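Local coordinates for Glyoxalase/bleomycin resisance protein/dioxygenase (Streptomyces sp. CB03234, PDB 5UJP), which binds calcium and riboflavin and, as a member of the glyoxalase/bleomycin resistance/dioxygenase superfamily, may have dioxygenase activity, at residues G33-W38 and V53-T58; K14-Y19 and R37-A42. All blocks are in the same frame, centred on the assembly; numbering follows the deposited sequence.

Contact 1: G33-W38 and V53-T58; sequences GVHGRW and VDWFPT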
loop_
_atom_site.group_PDB
_atom_site.type_symbol
_atom_site.label_atom_id
_atom_site.label_comp_id
_atom_site.label_asym_id
_atom_site.label_seq_id
_atom_site.Cartn_x
_atom_site.Cartn_y
_atom_site.Cartn_z
ATOM N N GLY A 33 -1.980 -7.621 -18.459
ATOM C CA GLY A 33 -0.747 -7.731 -17.713
ATOM C C GLY A 33 -0.282 -9.181 -17.612
ATOM O O GLY A 33 -0.907 -10.106 -18.137
ATOM N N VAL A 34 0.794 -9.368 -16.846
ATOM C CA VAL A 34 1.382 -10.704 -16.715
ATOM C C VAL A 34 0.417 -11.673 -16.030
ATOM O O VAL A 34 0.361 -12.857 -16.382
ATOM C CB VAL A 34 2.737 -10.629 -15.991
ATOM C CG1 VAL A 34 3.304 -12.048 -15.739
ATOM C CG2 VAL A 34 3.717 -9.787 -16.815
ATOM N N HIS A 35 -0.326 -11.205 -15.019
ATOM C CA HIS A 35 -1.127 -12.083 -14.178
ATOM C C HIS A 35 -2.618 -11.949 -14.426
ATOM O O HIS A 35 -3.400 -12.711 -13.862
ATOM C CB HIS A 35 -0.837 -11.824 -12.700
ATOM C CG HIS A 35 0.574 -12.114 -12.315
ATOM N ND1 HIS A 35 0.990 -13.368 -11.945
ATOM C CD2 HIS A 35 1.678 -11.327 -12.278
ATOM C CE1 HIS A 35 2.282 -13.344 -11.674
ATOM N NE2 HIS A 35 2.736 -12.130 -11.908
ATOM N N GLY A 36 -3.018 -11.025 -15.281
ATOM C CA GLY A 36 -4.425 -10.735 -15.440
ATOM C C GLY A 36 -4.591 -9.342 -16.017
ATOM O O GLY A 36 -3.634 -8.731 -16.475
ATOM N N ARG A 37 -5.818 -8.861 -15.952
ATOM C CA ARG A 37 -6.127 -7.503 -16.390
ATOM C C ARG A 37 -5.448 -6.492 -15.476
ATOM O O ARG A 37 -5.692 -6.489 -14.264
ATOM C CB ARG A 37 -7.639 -7.341 -16.366
ATOM C CG ARG A 37 -8.129 -5.971 -16.760
ATOM C CD ARG A 37 -9.668 -5.931 -16.664
ATOM N NE ARG A 37 -10.223 -4.636 -17.007
ATOM C CZ ARG A 37 -11.520 -4.375 -16.959
ATOM N NH1 ARG A 37 -12.378 -5.327 -16.591
ATOM N NH2 ARG A 37 -11.969 -3.174 -17.277
ATOM N N TRP A 38 -4.567 -5.661 -16.048
ATOM C CA TRP A 38 -3.851 -4.641 -15.289
ATOM C C TRP A 38 -4.696 -3.373 -15.309
ATOM O O TRP A 38 -4.804 -2.702 -16.345
ATOM C CB TRP A 38 -2.448 -4.400 -15.866
ATOM C CG TRP A 38 -1.664 -3.367 -15.074
ATOM C CD1 TRP A 38 -1.661 -1.994 -15.248
ATOM C CD2 TRP A 38 -0.815 -3.621 -13.935
ATOM N NE1 TRP A 38 -0.820 -1.405 -14.325
ATOM C CE2 TRP A 38 -0.311 -2.372 -13.495
ATOM C CE3 TRP A 38 -0.434 -4.779 -13.252
ATOM C CZ2 TRP A 38 0.558 -2.260 -12.410
ATOM C CZ3 TRP A 38 0.448 -4.668 -12.191
ATOM C CH2 TRP A 38 0.920 -3.408 -11.770
ATOM N N VAL A 53 -6.729 -5.753 -8.426
ATOM C CA VAL A 53 -6.247 -7.067 -8.829
ATOM C C VAL A 53 -7.167 -8.173 -8.315
ATOM O O VAL A 53 -7.901 -8.033 -7.338
ATOM C CB VAL A 53 -4.793 -7.356 -8.391
ATOM C CG1 VAL A 53 -3.854 -6.207 -8.776
ATOM C CG2 VAL A 53 -4.718 -7.608 -6.878
ATOM N N ASP A 54 -7.070 -9.333 -8.967
ATOM C CA ASP A 54 -7.834 -10.480 -8.504
ATOM C C ASP A 54 -7.013 -11.756 -8.441
ATOM O O ASP A 54 -7.603 -12.846 -8.369
ATOM C CB ASP A 54 -9.150 -10.664 -9.291
ATOM C CG ASP A 54 -8.913 -10.924 -10.782
ATOM O OD1 ASP A 54 -7.753 -10.897 -11.232
ATOM O OD2 ASP A 54 -9.909 -11.122 -11.527
ATOM N N TRP A 55 -5.681 -11.650 -8.465
ATOM C CA TRP A 55 -4.810 -12.810 -8.624
ATOM C C TRP A 55 -3.884 -13.102 -7.439
ATOM O O TRP A 55 -2.979 -13.930 -7.576
ATOM C CB TRP A 55 -3.981 -12.676 -9.904
ATOM C CG TRP A 55 -3.177 -11.414 -9.987
ATOM C CD1 TRP A 55 -1.980 -11.143 -9.372
ATOM C CD2 TRP A 55 -3.481 -10.279 -10.803
ATOM N NE1 TRP A 55 -1.551 -9.859 -9.722
ATOM C CE2 TRP A 55 -2.457 -9.322 -10.604
ATOM C CE3 TRP A 55 -4.539 -9.971 -11.673
ATOM C CZ2 TRP A 55 -2.448 -8.093 -11.263
ATOM C CZ3 TRP A 55 -4.533 -8.751 -12.303
ATOM C CH2 TRP A 55 -3.504 -7.817 -12.084
ATOM N N PHE A 56 -4.106 -12.493 -6.279
ATOM C CA PHE A 56 -3.323 -12.749 -5.072
ATOM C C PHE A 56 -4.239 -13.379 -4.031
ATOM O O PHE A 56 -4.846 -12.664 -3.210
ATOM C CB PHE A 56 -2.732 -11.439 -4.542
ATOM C CG PHE A 56 -1.599 -10.890 -5.378
ATOM C CD1 PHE A 56 -0.553 -11.715 -5.781
ATOM C CD2 PHE A 56 -1.561 -9.545 -5.755
ATOM C CE1 PHE A 56 0.495 -11.208 -6.560
ATOM C CE2 PHE A 56 -0.497 -9.042 -6.518
ATOM C CZ PHE A 56 0.522 -9.871 -6.926
ATOM N N PRO A 57 -4.390 -14.710 -4.021
ATOM C CA PRO A 57 -5.387 -15.347 -3.145
ATOM C C PRO A 57 -5.075 -15.270 -1.663
ATOM O O PRO A 57 -5.984 -15.491 -0.848
ATOM C CB PRO A 57 -5.467 -16.795 -3.656
ATOM C CG PRO A 57 -4.720 -16.800 -4.927
ATOM C CD PRO A 57 -3.778 -15.670 -4.956
ATOM N N THR A 58 -3.831 -14.980 -1.276
ATOM C CA THR A 58 -3.547 -14.652 0.127
ATOM C C THR A 58 -4.222 -13.370 0.595
ATOM O O THR A 58 -4.317 -13.152 1.809
ATOM C CB THR A 58 -2.033 -14.582 0.381
ATOM O OG1 THR A 58 -1.459 -13.521 -0.384
ATOM C CG2 THR A 58 -1.388 -15.911 0.026
HETATM O O HOH W 1 -7.520 -10.212 -14.087
#
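Trp55 lays one face of its indole against the turn at His35 and Gly36. His35 CB stands 3.4 Å from the centroid of the five-membered ring and 1° off its normal, a CH-pi contact. The imidazole beyond it lies nearly parallel to the indole, at 24°, but is slid aside, so overlap is slight. Further along the indole Gly36 CA reaches CZ3 of Trp55 at 3.7 Å; at the rim, in the ring plane, Arg37 O approaches the same CZ3 to 3.2 Å. Trp38 CE3 adds a looser apolar touch at the edge, 4.4 Å from Trp55 CZ2.

CG of Trp55 sits between its own backbone N and carbonyl carbon (chi1 55°), and Val53 CB lies against the opposite face of the indole. One water, in plane at the ring's edge, bridges the segments, accepting from Arg37 N and donating to Asp54 OD1. Within the turn, Gly33 N bonds to Gly36 O at 2.8 Å. Arg37 O is also bonded by Gln12 NE2 of helix 12-23. This surface contact joins the loop between antiparallel strands 26-30 and 37-42 to the loop after strand 48-53, in one four-stranded sheet of the glyoxalase (vicinal oxygen chelate) fold.

Contact 2: K14-Y19 and R37-A42; sequences KAKDFY and RWLQVA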
loop_
_atom_site.group_PDB
_atom_site.type_symbol
_atom_site.label_atom_id
_atom_site.label_comp_id
_atom_site.label_asym_id
_atom_site.label_seq_id
_atom_site.Cartn_x
_atom_site.Cartn_y
_atom_site.Cartn_z
ATOM N N LYS A 14 -16.645 -4.029 -11.943
ATOM C CA LYS A 14 -17.338 -3.279 -10.892
ATOM C C LYS A 14 -16.358 -2.423 -10.101
ATOM O O LYS A 14 -16.714 -1.327 -9.667
ATOM C CB LYS A 14 -18.082 -4.235 -9.940
ATOM C CG LYS A 14 -19.229 -5.024 -10.638
ATOM C CD LYS A 14 -19.979 -5.950 -9.707
ATOM C CE LYS A 14 -21.134 -6.686 -10.403
ATOM N NZ LYS A 14 -21.746 -7.690 -9.506
ATOM N N ALA A 15 -15.134 -2.893 -9.901
ATOM C CA ALA A 15 -14.140 -2.087 -9.205
ATOM C C ALA A 15 -13.754 -0.871 -10.036
ATOM O O ALA A 15 -13.564 0.224 -9.495
ATOM C CB ALA A 15 -12.918 -2.942 -8.871
ATOM N N LYS A 16 -13.621 -1.039 -11.348
ATOM C CA LYS A 16 -13.351 0.130 -12.187
ATOM C C LYS A 16 -14.456 1.179 -12.078
ATOM O O LYS A 16 -14.177 2.386 -11.942
ATOM C CB LYS A 16 -13.192 -0.293 -13.637
ATOM C CG LYS A 16 -12.878 0.825 -14.586
ATOM C CD LYS A 16 -12.649 0.284 -16.000
ATOM C CE LYS A 16 -12.212 1.367 -16.986
ATOM N NZ LYS A 16 -12.151 0.846 -18.415
ATOM N N ASP A 17 -15.720 0.749 -12.172
ATOM C CA ASP A 17 -16.837 1.679 -11.989
ATOM C C ASP A 17 -16.687 2.439 -10.680
ATOM O O ASP A 17 -16.861 3.658 -10.626
ATOM C CB ASP A 17 -18.160 0.916 -11.925
ATOM C CG ASP A 17 -18.577 0.294 -13.254
ATOM O OD1 ASP A 17 -18.100 0.691 -14.340
ATOM O OD2 ASP A 17 -19.402 -0.633 -13.182
ATOM N N PHE A 18 -16.398 1.719 -9.593
ATOM C CA PHE A 18 -16.325 2.357 -8.278
ATOM C C PHE A 18 -15.162 3.339 -8.189
ATOM O O PHE A 18 -15.355 4.512 -7.828
ATOM C CB PHE A 18 -16.222 1.305 -7.180
ATOM C CG PHE A 18 -16.179 1.904 -5.789
ATOM C CD1 PHE A 18 -17.350 2.343 -5.191
ATOM C CD2 PHE A 18 -14.973 2.041 -5.100
ATOM C CE1 PHE A 18 -17.302 2.919 -3.925
ATOM C CE2 PHE A 18 -14.933 2.600 -3.837
ATOM C CZ PHE A 18 -16.107 3.027 -3.247
ATOM N N TYR A 19 -13.935 2.884 -8.490
ATOM C CA TYR A 19 -12.775 3.740 -8.231
ATOM C C TYR A 19 -12.692 4.886 -9.228
ATOM O O TYR A 19 -12.323 5.998 -8.854
ATOM C CB TYR A 19 -11.456 2.948 -8.229
ATOM C CG TYR A 19 -11.307 2.145 -6.961
ATOM C CD1 TYR A 19 -10.682 2.697 -5.825
ATOM C CD2 TYR A 19 -11.771 0.840 -6.889
ATOM C CE1 TYR A 19 -10.560 1.998 -4.676
ATOM C CE2 TYR A 19 -11.640 0.097 -5.700
ATOM C CZ TYR A 19 -11.033 0.683 -4.599
ATOM O OH TYR A 19 -10.896 -0.035 -3.398
ATOM N N ARG A 37 -5.818 -8.861 -15.952
ATOM C CA ARG A 37 -6.127 -7.503 -16.390
ATOM C C ARG A 37 -5.448 -6.492 -15.476
ATOM O O ARG A 37 -5.692 -6.489 -14.264
ATOM C CB ARG A 37 -7.639 -7.341 -16.366
ATOM C CG ARG A 37 -8.129 -5.971 -16.760
ATOM C CD ARG A 37 -9.668 -5.931 -16.664
ATOM N NE ARG A 37 -10.223 -4.636 -17.007
ATOM C CZ ARG A 37 -11.520 -4.375 -16.959
ATOM N NH1 ARG A 37 -12.378 -5.327 -16.591
ATOM N NH2 ARG A 37 -11.969 -3.174 -17.277
ATOM N N TRP A 38 -4.567 -5.661 -16.048
ATOM C CA TRP A 38 -3.851 -4.641 -15.289
ATOM C C TRP A 38 -4.696 -3.373 -15.309
ATOM O O TRP A 38 -4.804 -2.702 -16.345
ATOM C CB TRP A 38 -2.448 -4.400 -15.866
ATOM C CG TRP A 38 -1.664 -3.367 -15.074
ATOM C CD1 TRP A 38 -1.661 -1.994 -15.248
ATOM C CD2 TRP A 38 -0.815 -3.621 -13.935
ATOM N NE1 TRP A 38 -0.820 -1.405 -14.325
ATOM C CE2 TRP A 38 -0.311 -2.372 -13.495
ATOM C CE3 TRP A 38 -0.434 -4.779 -13.252
ATOM C CZ2 TRP A 38 0.558 -2.260 -12.410
ATOM C CZ3 TRP A 38 0.448 -4.668 -12.191
ATOM C CH2 TRP A 38 0.920 -3.408 -11.770
ATOM N N LEU A 39 -5.294 -3.054 -14.166
ATOM C CA LEU A 39 -6.267 -1.972 -14.028
ATOM C C LEU A 39 -5.726 -1.066 -12.930
ATOM O O LEU A 39 -5.733 -1.445 -11.750
ATOM C CB LEU A 39 -7.618 -2.573 -13.647
ATOM C CG LEU A 39 -8.764 -1.579 -13.394
ATOM C CD1 LEU A 39 -9.001 -0.620 -14.586
ATOM C CD2 LEU A 39 -10.049 -2.358 -13.008
ATOM N N GLN A 40 -5.236 0.112 -13.320
ATOM C CA GLN A 40 -4.463 0.966 -12.432
ATOM C C GLN A 40 -5.092 2.352 -12.358
ATOM O O GLN A 40 -5.390 2.951 -13.395
ATOM C CB GLN A 40 -3.015 1.054 -12.923
ATOM C CG GLN A 40 -2.092 1.844 -12.000
ATOM C CD GLN A 40 -0.672 1.847 -12.506
ATOM O OE1 GLN A 40 -0.364 1.255 -13.540
ATOM N NE2 GLN A 40 0.182 2.549 -11.819
ATOM N N VAL A 41 -5.270 2.864 -11.134
ATOM C CA VAL A 41 -5.895 4.164 -10.883
ATOM C C VAL A 41 -5.044 4.962 -9.905
ATOM O O VAL A 41 -4.212 4.427 -9.175
ATOM C CB VAL A 41 -7.345 4.032 -10.377
ATOM C CG1 VAL A 41 -8.122 3.196 -11.369
ATOM C CG2 VAL A 41 -7.395 3.455 -8.981
ATOM N N ALA A 42 -5.256 6.281 -9.894
ATOM C CA ALA A 42 -4.529 7.104 -8.922
ATOM C C ALA A 42 -5.309 8.380 -8.668
ATOM O O ALA A 42 -5.901 8.917 -9.611
ATOM C CB ALA A 42 -3.115 7.471 -9.439
#
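Lys16 and Tyr19 of helix 12-23 meet Arg37, Leu39 and Val41 of strand 37-42 in the helix-on-sheet layer of a beta-alpha-beta-beta-beta module, the repeating unit of the glyoxalase (vicinal oxygen chelate) fold. The short axes run almost parallel, at 12°, and approach to 10.0 Å. No hydrogen bond crosses between the two segments, and the alternate strand residues 37, 39 and 41 all direct CB toward the helix.

At the strand's start, the extended Arg37 side chain carries its guanidinium to the Lys16 side chain, which it crosses at about a right angle. Arg37 NH2 lies 3.7 Å from Lys16 CD, in an oblique approach. The two cationic ends gather around one anion: Asp30 OD2 forms salt bridges with both Lys16 NZ and Arg37 NH2, and Glu13 OE1 takes a second bridge from Arg37 NH2. Their closeness is therefore probably offset electrostatically.

Trp38, on the other side of the strand, donates from NE1 to Gln40 OE1 at 2.8 Å; the oxygen lies near the indole plane, while the donor stands 37° above the amide's carbonyl plane. Between them in sequence, Leu39 divides its methyls along Lys16: Leu39 CD2 meets Lys16 CB at 3.8 Å, and Leu39 CD1 packs beside CG and CD of Lys16. The Lys16 chain, CG anti to the backbone N (chi1 -179°), thus crosses the leucine with its aliphatic part before its amine reaches Asp30. Leu27 of strand 26-30 touches both residues.

Val41 makes the last contact along the strand. Tyr19 turns its ring away from the valine, its hydroxyl bonding Asp104 OD2, so the methylene makes the contact: Tyr19 CB lies 4.2 Å from Val41 CG2.

How the contacts relate
Contacts 1 and 2 share Arg37 and Trp38 and both use strand 37-42, with centres about 12 Å apart on the same side of the chain's centre. Along the chain, helix residues 14-19 come first, then 33-38 running into 37-42, and finally 53-58. Contact 1 lies at the surface, its centre about 17 Å from the centre of the chain; contact 2 is buried, about 9 Å from it, where helix 12-23 packs on the sheet. One strand therefore links an exposed end of the sheet to its helix-covered face. The Trp38 side chain, directed away from the helix, lies about 4 Å from that of Gln31, a riboflavin-binding residue; no riboflavin is bound to this chain.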